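Local coordinates for protein malonyl CoA-ACP transacylase (Xanthomonas oryzae pv. oryzae, PDB 3K89) that probably transfers the malonyl group from malonyl-CoA to holo-acyl carrier protein, giving malonyl-ACP and free CoA, at residues A74-W79 / Q85-L90; T99-A104 / L221-P226; A113-L118 / G215-G220; Q121-A126 / V200-P205; P229-V234 / Q264-Q269. All coordinates share one frame; numbering follows the deposited sequence.

Interaction 1 (A74-W79 / Q85-L90)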
# COMPACT_ATOMS: atom_id res chain seq x y z
N ALA A 74 7.07 -7.66 -9.71
CA ALA A 74 8.25 -8.52 -9.97
C ALA A 74 8.24 -9.78 -9.09
O ALA A 74 8.46 -10.89 -9.59
CB ALA A 74 9.56 -7.75 -9.79
N VAL A 75 7.96 -9.61 -7.80
CA VAL A 75 7.91 -10.77 -6.91
C VAL A 75 6.72 -11.69 -7.26
O VAL A 75 6.83 -12.91 -7.22
CB VAL A 75 7.91 -10.35 -5.42
CG1 VAL A 75 7.89 -11.62 -4.51
CG2 VAL A 75 9.15 -9.47 -5.13
N TRP A 76 5.58 -11.08 -7.64
CA TRP A 76 4.40 -11.82 -8.07
C TRP A 76 4.74 -12.73 -9.25
O TRP A 76 4.40 -13.92 -9.26
CB TRP A 76 3.29 -10.84 -8.48
CG TRP A 76 2.11 -11.51 -9.15
CD1 TRP A 76 1.77 -11.46 -10.49
CD2 TRP A 76 1.12 -12.32 -8.51
NE1 TRP A 76 0.61 -12.18 -10.70
CE2 TRP A 76 0.20 -12.73 -9.51
CE3 TRP A 76 0.91 -12.73 -7.19
CZ2 TRP A 76 -0.90 -13.53 -9.23
CZ3 TRP A 76 -0.18 -13.54 -6.91
CH2 TRP A 76 -1.08 -13.93 -7.93
N ARG A 77 5.42 -12.17 -10.25
CA ARG A 77 5.75 -12.93 -11.46
C ARG A 77 6.73 -14.05 -11.16
O ARG A 77 6.63 -15.14 -11.74
CB ARG A 77 6.27 -12.00 -12.55
CG ARG A 77 5.15 -11.13 -13.13
CD ARG A 77 5.69 -10.16 -14.16
NE ARG A 77 4.62 -9.43 -14.85
CZ ARG A 77 4.84 -8.57 -15.85
NH1 ARG A 77 6.09 -8.31 -16.25
NH2 ARG A 77 3.83 -7.94 -16.43
N LEU A 78 7.64 -13.80 -10.22
CA LEU A 78 8.59 -14.82 -9.78
C LEU A 78 7.88 -15.99 -9.14
O LEU A 78 8.08 -17.15 -9.54
CB LEU A 78 9.63 -14.20 -8.83
CG LEU A 78 10.68 -15.13 -8.20
CD1 LEU A 78 11.50 -15.86 -9.27
CD2 LEU A 78 11.59 -14.32 -7.28
N TRP A 79 7.05 -15.70 -8.13
CA TRP A 79 6.28 -16.72 -7.42
C TRP A 79 5.45 -17.54 -8.40
O TRP A 79 5.47 -18.77 -8.37
CB TRP A 79 5.35 -16.06 -6.41
CG TRP A 79 4.57 -17.02 -5.58
CD1 TRP A 79 3.33 -17.51 -5.85
CD2 TRP A 79 4.98 -17.61 -4.35
NE1 TRP A 79 2.94 -18.36 -4.84
CE2 TRP A 79 3.94 -18.44 -3.91
CE3 TRP A 79 6.14 -17.51 -3.56
CZ2 TRP A 79 4.01 -19.19 -2.73
CZ3 TRP A 79 6.20 -18.24 -2.37
CH2 TRP A 79 5.14 -19.07 -1.97
N GLN A 85 1.94 -21.70 -4.89
CA GLN A 85 0.48 -21.80 -4.80
C GLN A 85 -0.16 -20.47 -5.21
O GLN A 85 0.30 -19.41 -4.82
CB GLN A 85 0.06 -22.19 -3.37
CG GLN A 85 0.42 -23.64 -2.98
CD GLN A 85 0.17 -23.96 -1.49
OE1 GLN A 85 0.36 -25.11 -1.07
NE2 GLN A 85 -0.23 -22.96 -0.71
N ARG A 86 -1.21 -20.54 -6.04
CA ARG A 86 -1.99 -19.35 -6.38
C ARG A 86 -2.90 -18.91 -5.24
O ARG A 86 -3.71 -19.70 -4.74
CB ARG A 86 -2.83 -19.57 -7.65
CG ARG A 86 -2.35 -18.82 -8.86
CD ARG A 86 -3.03 -19.30 -10.14
NE ARG A 86 -4.49 -19.41 -10.00
CZ ARG A 86 -5.35 -18.40 -10.19
NH1 ARG A 86 -4.92 -17.19 -10.50
NH2 ARG A 86 -6.66 -18.61 -10.04
N PRO A 87 -2.80 -17.63 -4.82
CA PRO A 87 -3.68 -17.15 -3.77
C PRO A 87 -5.14 -17.06 -4.22
O PRO A 87 -5.41 -16.85 -5.41
CB PRO A 87 -3.11 -15.76 -3.43
CG PRO A 87 -2.46 -15.31 -4.70
CD PRO A 87 -1.90 -16.56 -5.33
N ALA A 88 -6.06 -17.23 -3.27
CA ALA A 88 -7.48 -17.15 -3.54
C ALA A 88 -7.98 -15.71 -3.46
O ALA A 88 -9.02 -15.38 -4.05
CB ALA A 88 -8.27 -18.02 -2.58
N LEU A 89 -7.24 -14.86 -2.73
CA LEU A 89 -7.60 -13.45 -2.58
C LEU A 89 -6.34 -12.59 -2.53
O LEU A 89 -5.29 -13.07 -2.14
CB LEU A 89 -8.38 -13.24 -1.29
CG LEU A 89 -9.77 -13.88 -1.18
CD1 LEU A 89 -10.27 -13.85 0.25
CD2 LEU A 89 -10.78 -13.21 -2.12
N LEU A 90 -6.49 -11.32 -2.93
CA LEU A 90 -5.42 -10.32 -2.88
C LEU A 90 -5.88 -9.07 -2.13
O LEU A 90 -7.08 -8.79 -2.03
CB LEU A 90 -5.04 -9.88 -4.30
CG LEU A 90 -4.76 -10.96 -5.34
CD1 LEU A 90 -4.52 -10.29 -6.69
CD2 LEU A 90 -3.55 -11.79 -4.97
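Trp-79, on helix 61-81, and Gln-85, just before strand 86-92, bring the two backbones nearest, with 8.1 Å between their CA atoms, and the chain doubles back between them so that the strand returns along the helix that precedes it. Two tryptophans one helical turn apart carry the contact, and they use different parts of the indole. Trp-79 works through its nitrogen: NE1 donates to Gln-85 O at 2.8 Å, with an almost straight N-H...O angle of 169°. The oxygen lies only 6° out of the indole plane, so the N-H is used head-on, although on the acceptor side it comes in tilted from the carbonyl plane. With CG anti to the backbone N (chi1 -177°), the ring leaves the helix in the direction that makes this reach possible. Trp-76 shares that first torsion but offers the far rim of its six-membered ring. Its CZ3 is 3.6 Å from Pro-87 CG, and CH2 lies 3.8 Å from the same carbon, which sits at the ring edge close to its plane. Leu-90 CD2 is a looser neighbour, 4.3 Å from Trp-76 CZ3. Phe-8 of the adjacent strand 6-10 completes the cluster, meeting Trp-79 edge-to-face and Trp-76 with the ring planes nearly perpendicular. The example illustrates how a helix is seated on a parallel sheet: the indole rim and the proline ring do most of the filling, while one short, straight bond satisfies the buried indole N-H of Trp-79 and fixes the carbonyl of the incoming chain.

Interaction 2 (T99-A104 / L221-P226)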
# COMPACT_ATOMS: atom_id res chain seq x y z
N THR A 99 -1.03 -2.52 -7.08
CA THR A 99 -0.19 -3.68 -7.35
C THR A 99 -1.08 -4.93 -7.42
O THR A 99 -0.90 -5.75 -8.32
CB THR A 99 0.88 -3.83 -6.28
OG1 THR A 99 1.46 -2.53 -6.01
CG2 THR A 99 1.98 -4.77 -6.76
N ALA A 100 -2.02 -5.06 -6.49
CA ALA A 100 -2.95 -6.21 -6.45
C ALA A 100 -3.78 -6.28 -7.74
O ALA A 100 -3.98 -7.37 -8.29
CB ALA A 100 -3.84 -6.12 -5.25
N LEU A 101 -4.23 -5.12 -8.22
CA LEU A 101 -5.04 -5.09 -9.43
C LEU A 101 -4.22 -5.50 -10.66
O LEU A 101 -4.76 -6.14 -11.57
CB LEU A 101 -5.71 -3.73 -9.62
CG LEU A 101 -6.82 -3.49 -8.59
CD1 LEU A 101 -7.15 -2.00 -8.53
CD2 LEU A 101 -8.08 -4.28 -8.92
N VAL A 102 -2.93 -5.16 -10.67
CA VAL A 102 -2.06 -5.61 -11.75
C VAL A 102 -1.88 -7.13 -11.64
O VAL A 102 -2.03 -7.86 -12.64
CB VAL A 102 -0.70 -4.85 -11.80
CG1 VAL A 102 0.22 -5.39 -12.90
CG2 VAL A 102 -0.97 -3.38 -12.06
N ALA A 103 -1.62 -7.62 -10.42
CA ALA A 103 -1.45 -9.07 -10.20
C ALA A 103 -2.68 -9.86 -10.61
O ALA A 103 -2.56 -10.96 -11.15
CB ALA A 103 -1.09 -9.37 -8.75
N ALA A 104 -3.87 -9.28 -10.36
CA ALA A 104 -5.16 -9.86 -10.74
C ALA A 104 -5.46 -9.77 -12.24
O ALA A 104 -6.47 -10.31 -12.70
CB ALA A 104 -6.29 -9.20 -9.93
N LEU A 221 -8.14 4.33 -19.36
CA LEU A 221 -7.46 3.03 -19.46
C LEU A 221 -8.41 1.86 -19.69
O LEU A 221 -9.61 1.95 -19.44
CB LEU A 221 -6.65 2.77 -18.18
CG LEU A 221 -5.66 3.87 -17.74
CD1 LEU A 221 -5.09 3.54 -16.35
CD2 LEU A 221 -4.52 4.14 -18.73
N SER A 222 -7.83 0.76 -20.16
CA SER A 222 -8.51 -0.51 -20.32
C SER A 222 -8.50 -1.25 -18.97
O SER A 222 -7.44 -1.46 -18.38
CB SER A 222 -7.78 -1.33 -21.39
OG SER A 222 -8.39 -2.59 -21.56
N TRP A 223 -9.69 -1.63 -18.51
CA TRP A 223 -9.90 -2.37 -17.27
C TRP A 223 -10.42 -3.75 -17.63
O TRP A 223 -11.36 -3.89 -18.41
CB TRP A 223 -10.87 -1.62 -16.34
CG TRP A 223 -10.24 -0.35 -15.84
CD1 TRP A 223 -10.02 0.79 -16.56
CD2 TRP A 223 -9.66 -0.12 -14.54
NE1 TRP A 223 -9.37 1.72 -15.79
CE2 TRP A 223 -9.12 1.18 -14.55
CE3 TRP A 223 -9.56 -0.88 -13.37
CZ2 TRP A 223 -8.49 1.75 -13.43
CZ3 TRP A 223 -8.92 -0.32 -12.25
CH2 TRP A 223 -8.39 0.98 -12.30
N HIS A 224 -9.77 -4.77 -17.07
CA HIS A 224 -10.13 -6.16 -17.32
C HIS A 224 -10.74 -6.81 -16.08
O HIS A 224 -10.53 -6.34 -14.94
CB HIS A 224 -8.88 -6.92 -17.76
CG HIS A 224 -8.16 -6.27 -18.90
ND1 HIS A 224 -8.61 -6.35 -20.20
CD2 HIS A 224 -7.05 -5.50 -18.93
CE1 HIS A 224 -7.80 -5.67 -20.99
NE2 HIS A 224 -6.85 -5.14 -20.24
N ALA A 225 -11.50 -7.88 -16.30
CA ALA A 225 -12.09 -8.64 -15.20
C ALA A 225 -10.98 -9.24 -14.32
O ALA A 225 -9.98 -9.76 -14.85
CB ALA A 225 -12.99 -9.74 -15.75
N PRO A 226 -11.11 -9.13 -12.99
CA PRO A 226 -10.03 -9.69 -12.16
C PRO A 226 -10.02 -11.22 -12.18
O PRO A 226 -11.07 -11.85 -12.11
CB PRO A 226 -10.34 -9.18 -10.75
CG PRO A 226 -11.81 -8.87 -10.77
CD PRO A 226 -12.10 -8.41 -12.18
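Leu-101 and Trp-223 meet methyl to rim: CD1 of the leucine lies near the indole plane, at the ring edge, 4.4 Å from Trp-223 CZ3. Both side chains set off at a slant, and their outer parts close the gap. For Trp-223, chi1 of -68° and chi2 of 73° together put the six-membered ring on the helix side and leave the pyrrole nitrogen to other partners. There NE1 donates to Met-218 O, at the end of helix 208-219, and Arg-246 makes a cation-pi contact with the indole. The indole thus combines a hydrogen bond, a cation-pi contact and a light apolar touch from the leucine. A second, tighter meeting lies farther along, where Ala-104 directs its CB at the loop. That methyl is 4.1 Å from Pro-226 CB, and Ala-104 O rests 3.7 Å from Pro-226 CA. Here the backbones come to 5.1 Å between the CA atoms of Ala-104 and Pro-226. Backbone hydrogen bonds between Ala-104 and Gln-227 and between His-224 and Val-106 add to the association. Residues 221-226 thus carry the chain from helix 208-219 past helix 95-103 on its way to strand 231-232, Pro-226 being exposed. Helix 95-103 follows strand 86-92 through a Gly-92, Ser-94, Gly-96 turn consistent with the nucleophile elbow of this acyltransferase family, and Leu-101 lies about 11 Å, side chain to side chain, from the predicted active-site Ser-94.

Interaction 3 (A113-L118 / G215-G220)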
# COMPACT_ATOMS: atom_id res chain seq x y z
N ALA A 113 1.74 1.23 -13.80
CA ALA A 113 2.90 2.06 -13.47
C ALA A 113 2.64 3.50 -13.87
O ALA A 113 2.96 4.42 -13.11
CB ALA A 113 4.16 1.52 -14.17
N HIS A 114 2.04 3.70 -15.05
CA HIS A 114 1.68 5.05 -15.49
C HIS A 114 0.67 5.67 -14.52
O HIS A 114 0.82 6.83 -14.08
CB HIS A 114 1.11 5.01 -16.91
CG HIS A 114 0.53 6.31 -17.37
ND1 HIS A 114 1.30 7.45 -17.53
CD2 HIS A 114 -0.72 6.64 -17.75
CE1 HIS A 114 0.53 8.43 -17.96
NE2 HIS A 114 -0.70 7.97 -18.10
N LEU A 115 -0.34 4.89 -14.16
CA LEU A 115 -1.42 5.39 -13.34
C LEU A 115 -0.94 5.84 -11.95
O LEU A 115 -1.39 6.86 -11.45
CB LEU A 115 -2.52 4.33 -13.21
CG LEU A 115 -3.76 4.70 -12.39
CD1 LEU A 115 -4.46 5.94 -12.95
CD2 LEU A 115 -4.73 3.52 -12.32
N VAL A 116 -0.06 5.06 -11.34
CA VAL A 116 0.39 5.42 -9.99
C VAL A 116 1.44 6.52 -9.97
O VAL A 116 1.56 7.24 -8.98
CB VAL A 116 0.78 4.20 -9.12
CG1 VAL A 116 -0.40 3.21 -9.04
CG2 VAL A 116 2.06 3.54 -9.65
N ARG A 117 2.19 6.68 -11.07
CA ARG A 117 3.00 7.89 -11.22
C ARG A 117 2.07 9.12 -11.20
O ARG A 117 2.33 10.09 -10.48
CB ARG A 117 3.85 7.86 -12.50
CG ARG A 117 4.61 9.18 -12.78
CD ARG A 117 6.07 9.06 -12.47
NE ARG A 117 6.77 10.36 -12.49
CZ ARG A 117 7.45 10.86 -13.53
NH1 ARG A 117 7.55 10.19 -14.67
NH2 ARG A 117 8.04 12.05 -13.41
N LEU A 118 0.97 9.05 -11.96
CA LEU A 118 -0.04 10.12 -11.97
C LEU A 118 -0.66 10.29 -10.59
O LEU A 118 -0.80 11.41 -10.10
CB LEU A 118 -1.13 9.89 -13.01
CG LEU A 118 -0.72 9.97 -14.48
CD1 LEU A 118 -1.95 9.73 -15.34
CD2 LEU A 118 -0.08 11.32 -14.81
N GLY A 215 -9.71 9.72 -10.85
CA GLY A 215 -10.84 9.11 -11.54
C GLY A 215 -10.81 9.35 -13.04
O GLY A 215 -11.08 8.43 -13.82
N GLU A 216 -10.51 10.58 -13.44
CA GLU A 216 -10.42 10.87 -14.88
C GLU A 216 -9.27 10.12 -15.56
O GLU A 216 -9.41 9.65 -16.70
CB GLU A 216 -10.31 12.38 -15.11
CG GLU A 216 -11.54 13.15 -14.60
CD GLU A 216 -11.43 14.66 -14.78
OE1 GLU A 216 -12.32 15.38 -14.28
OE2 GLU A 216 -10.46 15.12 -15.43
N ALA A 217 -8.13 10.02 -14.89
CA ALA A 217 -6.97 9.28 -15.41
C ALA A 217 -7.32 7.81 -15.60
O ALA A 217 -6.99 7.22 -16.62
CB ALA A 217 -5.76 9.44 -14.50
N MET A 218 -8.05 7.24 -14.65
CA MET A 218 -8.40 5.83 -14.72
C MET A 218 -9.33 5.53 -15.87
O MET A 218 -9.27 4.45 -16.47
CB MET A 218 -9.04 5.36 -13.42
CG MET A 218 -8.03 5.28 -12.27
SD MET A 218 -8.68 4.48 -10.80
CE MET A 218 -9.99 5.57 -10.42
N ALA A 219 -10.22 6.47 -16.17
CA ALA A 219 -11.29 6.17 -17.12
C ALA A 219 -10.80 6.11 -18.57
O ALA A 219 -11.53 5.62 -19.45
CB ALA A 219 -12.45 7.15 -16.96
N GLY A 220 -9.58 6.57 -18.82
CA GLY A 220 -8.94 6.48 -20.14
C GLY A 220 -8.23 5.16 -20.40
O GLY A 220 -7.77 4.88 -21.52
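An antiparallel pair of helices is joined here through Leu-115 and Leu-118 of helix 109-126 and Ala-217 and Met-218 of helix 208-219. The axes of the two short segments run at 166° and approach to 10.3 Å. Leu-115 supplies the centre. Its isobutyl fork receives Met-218 CG, which lies 3.7 Å from Leu-115 CD1 and equally far from Leu-115 CD2. The trans chi1 of this leucine (-179°) carries both methyls across to the partner helix. Ala-217 is the small residue between two large ones: its CB is 4.0 Å from Leu-115 CD1 and 3.9 Å from Leu-118 CD1, one turn further on. Leu-118 has a second neighbour in its own helix, where its CG lies over one face of the His-114 ring, offset toward the rim. All the contacts between the segments are apolar, made by two leucines, a methionine and an alanine. Beyond the pair, Met-218 touches Leu-249 and Val-250, while Leu-115 also packs on Tyr-98. The arrangement is thus an antiparallel pairing of helix 109-126 with helix 208-219 in the acyltransferase domain, with helices 95-103 and 242-254 beside it.

Interaction 4 (Q121-A126 / V200-P205)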
# COMPACT_ATOMS: atom_id res chain seq x y z
N GLN A 121 1.66 12.16 -8.44
CA GLN A 121 1.72 13.57 -8.88
C GLN A 121 0.52 14.37 -8.39
O GLN A 121 0.67 15.49 -7.88
CB GLN A 121 1.84 13.66 -10.41
CG GLN A 121 3.23 13.27 -10.90
CD GLN A 121 3.35 13.24 -12.44
OE1 GLN A 121 2.35 13.30 -13.16
NE2 GLN A 121 4.58 13.13 -12.93
N PHE A 122 -0.67 13.80 -8.53
CA PHE A 122 -1.89 14.50 -8.13
C PHE A 122 -1.87 14.72 -6.62
O PHE A 122 -2.25 15.80 -6.15
CB PHE A 122 -3.16 13.74 -8.50
CG PHE A 122 -3.33 13.48 -9.99
CD1 PHE A 122 -2.83 14.38 -10.93
CD2 PHE A 122 -4.03 12.36 -10.43
CE1 PHE A 122 -3.00 14.13 -12.31
CE2 PHE A 122 -4.21 12.11 -11.79
CZ PHE A 122 -3.70 12.99 -12.73
N MET A 123 -1.45 13.69 -5.88
CA MET A 123 -1.38 13.76 -4.42
C MET A 123 -0.40 14.84 -3.96
O MET A 123 -0.71 15.62 -3.05
CB MET A 123 -0.98 12.41 -3.83
CG MET A 123 -2.07 11.35 -3.99
SD MET A 123 -1.45 9.67 -3.70
CE MET A 123 -1.52 9.59 -1.91
N GLN A 124 0.76 14.87 -4.60
CA GLN A 124 1.80 15.82 -4.23
C GLN A 124 1.37 17.26 -4.48
O GLN A 124 1.66 18.14 -3.67
CB GLN A 124 3.11 15.51 -4.96
CG GLN A 124 4.32 16.26 -4.43
CD GLN A 124 4.83 15.69 -3.12
OE1 GLN A 124 5.36 14.57 -3.08
NE2 GLN A 124 4.67 16.45 -2.03
N ALA A 125 0.67 17.47 -5.59
CA ALA A 125 0.21 18.80 -5.99
C ALA A 125 -0.90 19.30 -5.08
O ALA A 125 -1.08 20.52 -4.93
CB ALA A 125 -0.26 18.78 -7.43
N ALA A 126 -1.64 18.37 -4.47
CA ALA A 126 -2.72 18.70 -3.57
C ALA A 126 -2.17 19.26 -2.27
O ALA A 126 -2.82 20.07 -1.61
CB ALA A 126 -3.57 17.48 -3.30
N VAL A 200 3.01 14.00 2.18
CA VAL A 200 1.72 13.92 1.54
C VAL A 200 0.70 13.33 2.50
O VAL A 200 0.89 12.20 2.96
CB VAL A 200 1.78 13.03 0.28
CG1 VAL A 200 0.41 12.93 -0.35
CG2 VAL A 200 2.79 13.62 -0.71
N PRO A 201 -0.37 14.10 2.80
CA PRO A 201 -1.43 13.62 3.71
C PRO A 201 -2.45 12.78 2.95
O PRO A 201 -3.59 13.19 2.72
CB PRO A 201 -2.05 14.92 4.23
CG PRO A 201 -1.89 15.87 3.12
CD PRO A 201 -0.62 15.49 2.38
N SER A 202 -2.00 11.59 2.54
CA SER A 202 -2.90 10.64 1.88
C SER A 202 -4.03 10.21 2.80
O SER A 202 -3.90 10.23 4.03
CB SER A 202 -2.14 9.41 1.39
OG SER A 202 -1.40 8.81 2.44
N HIS A 203 -5.15 9.80 2.19
CA HIS A 203 -6.28 9.22 2.93
C HIS A 203 -6.88 10.21 3.91
O HIS A 203 -7.38 9.84 4.97
CB HIS A 203 -5.86 7.88 3.56
CG HIS A 203 -5.23 6.97 2.57
ND1 HIS A 203 -5.96 6.43 1.53
CD2 HIS A 203 -3.95 6.56 2.40
CE1 HIS A 203 -5.15 5.73 0.76
NE2 HIS A 203 -3.93 5.79 1.26
N THR A 204 -6.84 11.48 3.50
CA THR A 204 -7.51 12.56 4.23
C THR A 204 -8.31 13.42 3.24
O THR A 204 -8.08 13.38 2.03
CB THR A 204 -6.48 13.50 4.90
OG1 THR A 204 -5.89 14.35 3.90
CG2 THR A 204 -5.40 12.72 5.63
N PRO A 205 -9.24 14.25 3.76
CA PRO A 205 -9.99 15.15 2.89
C PRO A 205 -9.15 16.07 1.98
O PRO A 205 -9.67 16.57 0.98
CB PRO A 205 -10.79 16.00 3.90
CG PRO A 205 -11.07 15.03 5.01
CD PRO A 205 -9.82 14.16 5.11
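Met-123 and Val-200 form the close-packed heart of this contact, their side chains crossing at about a right angle where helix 109-126 meets the loop before helix 208-219. Both are buried, and Met-123 CB is 3.8 Å from Val-200 CG1. Beyond it the thioether bends at chi3 (82°) toward the loop and brings its terminal methyl to Ser-202, where CE comes to 3.4 Å from Ser-202 CB. This is closer than carbons usually pack, and it marks the tightest point between the segments. The other branch of the valine faces a more polar and more exposed neighbour. Gln-124 starts off away from the loop, but a bend at chi2 (76°) folds its amide back, and Val-200 CG2 lies equally far, 3.6 Å, from Gln-124 OE1 and from Gln-124 NE2. That amide is steadied by Ser-199 OG, which pairs with NE2, and the residue remains partly exposed. Past Val-200 the loop is shaped by its own bonds: Pro-201 is the centre of an inverse gamma turn, and Thr-204 OG1 donates to Pro-201 O at 2.8 Å. His-203, just before Thr-204, is a predicted active-site residue, whose NE2 is hydrogen-bonded to Ser-94 OG and whose ND1 is bonded to Gln-252 O. The chemistry implies a division of labour: apolar contact with the helix packs the Val-200 to Ser-202 part of the loop, just before the histidine, while hydrogen bonds farther on probably help to hold the histidine beside the serine, an arrangement consistent with a Ser-His catalytic pair.

Interaction 5 (P229-V234 / Q264-Q269)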
# COMPACT_ATOMS: atom_id res chain seq x y z
N PRO A 229 -9.93 -12.15 -6.81
CA PRO A 229 -10.61 -10.97 -6.25
C PRO A 229 -9.67 -10.15 -5.37
O PRO A 229 -8.82 -10.71 -4.68
CB PRO A 229 -11.76 -11.55 -5.42
CG PRO A 229 -11.89 -13.00 -5.91
CD PRO A 229 -10.52 -13.40 -6.30
N VAL A 230 -9.89 -8.84 -5.41
CA VAL A 230 -9.12 -7.89 -4.60
C VAL A 230 -10.00 -7.26 -3.51
O VAL A 230 -11.01 -6.59 -3.80
CB VAL A 230 -8.48 -6.80 -5.49
CG1 VAL A 230 -7.67 -5.81 -4.66
CG2 VAL A 230 -7.60 -7.44 -6.55
N VAL A 231 -9.64 -7.52 -2.26
CA VAL A 231 -10.28 -6.87 -1.12
C VAL A 231 -9.74 -5.44 -1.01
O VAL A 231 -8.54 -5.26 -0.78
CB VAL A 231 -10.01 -7.65 0.18
CG1 VAL A 231 -10.66 -6.95 1.36
CG2 VAL A 231 -10.52 -9.09 0.04
N GLN A 232 -10.61 -4.44 -1.19
CA GLN A 232 -10.19 -3.04 -1.33
C GLN A 232 -10.23 -2.28 -0.00
O GLN A 232 -11.03 -2.59 0.88
CB GLN A 232 -11.01 -2.37 -2.42
CG GLN A 232 -10.61 -2.91 -3.80
CD GLN A 232 -11.19 -2.13 -4.96
OE1 GLN A 232 -10.66 -1.06 -5.36
NE2 GLN A 232 -12.25 -2.67 -5.54
N ASN A 233 -9.33 -1.32 0.14
CA ASN A 233 -9.08 -0.62 1.41
C ASN A 233 -10.23 0.23 1.93
O ASN A 233 -10.34 0.44 3.14
CB ASN A 233 -7.90 0.38 1.26
CG ASN A 233 -6.51 -0.29 1.04
OD1 ASN A 233 -5.58 0.41 0.65
ND2 ASN A 233 -6.35 -1.58 1.35
N VAL A 234 -11.02 0.81 1.03
CA VAL A 234 -11.97 1.83 1.49
C VAL A 234 -13.01 1.19 2.42
O VAL A 234 -13.47 1.82 3.37
CB VAL A 234 -12.62 2.61 0.32
CG1 VAL A 234 -13.52 1.71 -0.55
CG2 VAL A 234 -13.41 3.82 0.85
N GLN A 264 -8.84 -8.78 8.49
CA GLN A 264 -9.96 -9.51 9.12
C GLN A 264 -10.90 -10.11 8.07
O GLN A 264 -11.42 -11.22 8.25
CB GLN A 264 -10.73 -8.59 10.09
CG GLN A 264 -9.93 -8.27 11.35
CD GLN A 264 -10.55 -7.17 12.21
OE1 GLN A 264 -11.38 -6.39 11.75
NE2 GLN A 264 -10.14 -7.11 13.47
N ALA A 265 -11.10 -9.39 6.96
CA ALA A 265 -11.96 -9.89 5.88
C ALA A 265 -11.35 -11.12 5.23
O ALA A 265 -12.07 -12.09 4.92
CB ALA A 265 -12.25 -8.80 4.83
N LEU A 266 -10.03 -11.08 4.99
CA LEU A 266 -9.30 -12.25 4.48
C LEU A 266 -9.48 -13.45 5.40
O LEU A 266 -9.87 -14.52 4.92
CB LEU A 266 -7.81 -11.94 4.31
CG LEU A 266 -7.44 -10.89 3.24
CD1 LEU A 266 -5.93 -10.60 3.32
CD2 LEU A 266 -7.86 -11.33 1.83
N ALA A 267 -9.21 -13.26 6.69
CA ALA A 267 -9.32 -14.33 7.69
C ALA A 267 -10.74 -14.88 7.78
O ALA A 267 -10.93 -16.09 7.91
CB ALA A 267 -8.86 -13.83 9.06
N SER A 268 -11.73 -14.00 7.68
CA SER A 268 -13.14 -14.43 7.77
C SER A 268 -13.53 -15.26 6.54
O SER A 268 -14.53 -16.00 6.58
CB SER A 268 -14.07 -13.22 7.92
OG SER A 268 -14.25 -12.56 6.67
N GLN A 269 -12.76 -15.15 5.47
CA GLN A 269 -13.06 -15.90 4.25
C GLN A 269 -12.21 -17.16 4.11
O GLN A 269 -12.11 -17.73 3.02
CB GLN A 269 -12.95 -14.99 3.02
CG GLN A 269 -14.06 -13.95 2.96
CD GLN A 269 -13.98 -13.04 1.75
OE1 GLN A 269 -14.13 -11.82 1.87
NE2 GLN A 269 -13.76 -13.62 0.58
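Val-231 splays its two methyls over Ala-265 and Leu-266, packing a short strand against helix 259-268 in the acyltransferase domain. The short, weakly bonded strand 231-232 pairs antiparallel with 237-238, and the nearest CA atoms across the contact, those of Val-231 and Ala-265, are 7.8 Å apart. The apolar interactions come first. Val-231 CG2 lies 3.9 Å from Leu-266 CD2, and the other branch, CG1, is 4.2 Å from Ala-265 CB, so each methyl has its own partner on consecutive residues of the helix. A chi1 of 179° sets CG1 of the valine opposite its amide nitrogen and CG2 next to it, which spreads the pair across the helix surface. The valine and leucine side chains meet at a slant, and both residues are buried. Cys-262, one turn earlier than Ala-265, also touches Val-231. Polar interactions belong to the surroundings of the strand. Backbone hydrogen bonds tie Pro-229 and Val-231 to Leu-90 of strand 86-92, and further on Asn-233 reaches the presumed nucleophile elbow, its OD1 taking a hydrogen bond from Ser-94 N, the predicted active-site serine, and its ND2 giving one to Gly-92 O. A last group lies within the helix, near its end. There the backbone N of Gln-269 is bonded to Leu-266 O at 3.0 Å, and the hydroxyl of Ser-268 folds back so that its OG donates to Ala-265 O at 2.8 Å.

Overall arrangement
Interactions 1 and 5 are buried contacts that seat helices beside strand 86-92, and backbone pairing of Leu-90 with Pro-229 and Val-231 joins them directly. Interactions 2, 3 and 4 are only partly buried. Interactions 3 and 4 share helix 109-126 and touch through Phe-122 and Ala-217, while the hydrogen bond between Trp-223 and Met-218 links interactions 2 and 3. Burial does not dictate chemistry: of the two buried contacts, interaction 1 has a hydrogen bond between its segments and interaction 5 is apolar, as the partly buried ones largely are. Interactions 4 and 5, although their centres are 25 Å apart, both lead to Ser-94, one through His-203 and the other through Asn-233.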